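Local coordinates for Pex protein (Anabaena sp. PCC 7120, PDB 2DQL), which is associated with the cyanobacterial circadian clock and, as a PadR-like winged-helix protein, probably binds DNA to regulate transcription, at residues E35-E40 with R86-V91. Sequence-based numbering, arbitrary orientation.
Sequences ESYGTE and RRMYQV. With PO4 (phosphate ion), chain C.
The guanidinium of Arg86 lies flat against the ring of Tyr37: the planes are 7° apart and Arg86 CZ stands 3.8 Å from the Tyr37 ring centroid, a stacked cation-pi pair. Arg86 CD sits more nearly over the ring centre, 3.6 Å from that centroid, and adds a CH-pi contact. A bend at chi3 (-78°) in an otherwise extended arginine chain turns the flat group onto the ring. Glu40 CB covers the opposite face, so the tyrosine is sandwiched. At the guanidinium edge, Arg86 NE gives a nearly straight 2.9 Å hydrogen bond to O2 of a phosphate ion, probably from the crystallisation liquor, which Arg82 also binds. An alanine in place of Tyr37 would probably take the flat support from under the Arg86 guanidinium, leave a gap between it and Glu40, and let the group turn more freely about its remaining bond to the phosphate. Met88, bent at chi2 and chi3, brings SD to 3.9 Å from Tyr37 CD2, an oblique Met-aromatic contact, while its methyl meets the Glu35 carboxylate. Beside it, Gln90 NE2 reaches Glu35 OE1 at 3.3 Å, tilted 33° from the carboxylate plane on the anti side; the same oxygen is hydrogen-bonded to Tyr75 OH. The backbones join in a single antiparallel bridge, Ser36 with Tyr89, whose two bonds are Tyr89 N to Ser36 O (2.8 Å) and Ser36 N to Tyr89 O (3.2 Å). One water then links Gly38 N to Arg87 O. Ser36 comes just before Tyr37, the N-cap residue of helix 38-48, and the bridge therefore joins the lead-in to this helix to strand 86-91. That strand pairs antiparallel with strand 72-77 in the wing of the winged-helix fold, while Ser36 and Tyr89 both pack on helix 20-31 and Tyr89 also touches helix 56-68.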
loop_
_atom_site.group_PDB
_atom_site.type_symbol
_atom_site.label_atom_id
_atom_site.label_comp_id
_atom_site.label_asym_id
_atom_site.label_seq_id
_atom_site.Cartn_x
_atom_site.Cartn_y
_atom_site.Cartn_z
ATOM N N GLU A 35 -12.066 15.471 21.227
ATOM C CA GLU A 35 -12.060 14.041 21.503
ATOM C C GLU A 35 -12.792 13.243 20.445
ATOM O O GLU A 35 -13.780 13.699 19.870
ATOM C CB GLU A 35 -12.684 13.754 22.874
ATOM C CG GLU A 35 -14.130 14.195 23.004
ATOM C CD GLU A 35 -14.781 13.684 24.273
ATOM O OE1 GLU A 35 -14.048 13.392 25.240
ATOM O OE2 GLU A 35 -16.026 13.586 24.308
ATOM N N SER A 36 -12.295 12.042 20.187
ATOM C CA SER A 36 -12.918 11.185 19.197
ATOM C C SER A 36 -12.812 9.745 19.653
ATOM O O SER A 36 -12.341 9.463 20.755
ATOM C CB SER A 36 -12.242 11.366 17.834
ATOM O OG SER A 36 -12.999 10.736 16.812
ATOM N N TYR A 37 -13.246 8.834 18.794
ATOM C CA TYR A 37 -13.214 7.418 19.111
ATOM C C TYR A 37 -12.926 6.613 17.849
ATOM O O TYR A 37 -13.081 7.117 16.743
ATOM C CB TYR A 37 -14.542 6.992 19.758
ATOM C CG TYR A 37 -15.798 7.368 18.995
ATOM C CD1 TYR A 37 -16.535 6.400 18.306
ATOM C CD2 TYR A 37 -16.273 8.678 18.994
ATOM C CE1 TYR A 37 -17.718 6.732 17.639
ATOM C CE2 TYR A 37 -17.453 9.018 18.330
ATOM C CZ TYR A 37 -18.169 8.041 17.657
ATOM O OH TYR A 37 -19.345 8.376 17.016
ATOM N N GLY A 38 -12.505 5.365 18.032
ATOM C CA GLY A 38 -12.148 4.506 16.912
ATOM C C GLY A 38 -13.045 4.483 15.687
ATOM O O GLY A 38 -12.607 4.796 14.575
ATOM N N THR A 39 -14.304 4.110 15.870
ATOM C CA THR A 39 -15.208 4.035 14.736
ATOM C C THR A 39 -15.352 5.366 14.011
ATOM O O THR A 39 -15.453 5.397 12.785
ATOM C CB THR A 39 -16.599 3.522 15.163
ATOM O OG1 THR A 39 -17.257 4.501 15.973
ATOM C CG2 THR A 39 -16.449 2.245 15.954
ATOM N N GLU A 40 -15.345 6.467 14.758
ATOM C CA GLU A 40 -15.481 7.786 14.150
ATOM C C GLU A 40 -14.226 8.157 13.371
ATOM O O GLU A 40 -14.305 8.743 12.289
ATOM C CB GLU A 40 -15.748 8.844 15.221
ATOM C CG GLU A 40 -16.012 10.229 14.656
ATOM C CD GLU A 40 -16.398 11.228 15.727
ATOM O OE1 GLU A 40 -15.536 11.571 16.564
ATOM O OE2 GLU A 40 -17.567 11.665 15.734
ATOM N N ARG A 86 -18.497 3.975 25.485
ATOM C CA ARG A 86 -17.655 4.276 24.337
ATOM C C ARG A 86 -16.258 4.693 24.791
ATOM O O ARG A 86 -16.112 5.502 25.701
ATOM C CB ARG A 86 -18.319 5.393 23.524
ATOM C CG ARG A 86 -17.505 5.955 22.380
ATOM C CD ARG A 86 -18.342 6.952 21.586
ATOM N NE ARG A 86 -19.282 6.279 20.695
ATOM C CZ ARG A 86 -20.261 6.892 20.037
ATOM N NH1 ARG A 86 -20.440 8.200 20.173
ATOM N NH2 ARG A 86 -21.053 6.198 19.229
ATOM N N ARG A 87 -15.228 4.133 24.164
ATOM C CA ARG A 87 -13.856 4.477 24.522
ATOM C C ARG A 87 -13.436 5.729 23.746
ATOM O O ARG A 87 -13.327 5.700 22.519
ATOM C CB ARG A 87 -12.918 3.317 24.189
ATOM C CG ARG A 87 -11.500 3.472 24.724
ATOM C CD ARG A 87 -11.471 3.411 26.243
ATOM N NE ARG A 87 -10.112 3.444 26.783
ATOM C CZ ARG A 87 -9.834 3.621 28.072
ATOM N NH1 ARG A 87 -10.814 3.782 28.947
ATOM N NH2 ARG A 87 -8.576 3.641 28.490
ATOM N N MET A 88 -13.204 6.817 24.474
ATOM C CA MET A 88 -12.818 8.093 23.877
ATOM C C MET A 88 -11.334 8.394 24.041
ATOM O O MET A 88 -10.703 7.960 25.000
ATOM C CB MET A 88 -13.614 9.225 24.522
ATOM C CG MET A 88 -15.126 9.054 24.471
ATOM S SD MET A 88 -15.806 9.148 22.808
ATOM C CE MET A 88 -15.263 10.764 22.310
ATOM N N TYR A 89 -10.789 9.162 23.104
ATOM C CA TYR A 89 -9.382 9.537 23.137
ATOM C C TYR A 89 -9.232 11.049 23.042
ATOM O O TYR A 89 -10.012 11.707 22.361
ATOM C CB TYR A 89 -8.638 8.896 21.961
ATOM C CG TYR A 89 -8.661 7.387 21.989
ATOM C CD1 TYR A 89 -7.782 6.676 22.802
ATOM C CD2 TYR A 89 -9.596 6.672 21.239
ATOM C CE1 TYR A 89 -7.836 5.278 22.870
ATOM C CE2 TYR A 89 -9.659 5.275 21.302
ATOM C CZ TYR A 89 -8.776 4.589 22.121
ATOM O OH TYR A 89 -8.852 3.212 22.207
ATOM N N GLN A 90 -8.221 11.583 23.721
ATOM C CA GLN A 90 -7.929 13.020 23.701
ATOM C C GLN A 90 -6.424 13.181 23.613
ATOM O O GLN A 90 -5.684 12.349 24.119
ATOM C CB GLN A 90 -8.379 13.710 24.992
ATOM C CG GLN A 90 -9.853 13.679 25.279
ATOM C CD GLN A 90 -10.226 14.624 26.414
ATOM O OE1 GLN A 90 -9.404 14.936 27.282
ATOM N NE2 GLN A 90 -11.472 15.070 26.416
ATOM N N VAL A 91 -5.957 14.248 22.982
ATOM C CA VAL A 91 -4.518 14.454 22.917
ATOM C C VAL A 91 -4.060 14.808 24.330
ATOM O O VAL A 91 -4.771 15.505 25.054
ATOM C CB VAL A 91 -4.148 15.628 21.993
ATOM C CG1 VAL A 91 -2.641 15.806 21.970
ATOM C CG2 VAL A 91 -4.668 15.380 20.601
HETATM P P PO4 C . -18.277 2.596 19.465
HETATM O O1 PO4 C . -18.354 2.995 18.037
HETATM O O2 PO4 C . -19.220 3.429 20.253
HETATM O O3 PO4 C . -18.649 1.171 19.622
HETATM O O4 PO4 C . -16.891 2.798 19.978
HETATM O O HOH W 1 -12.952 4.047 20.514
#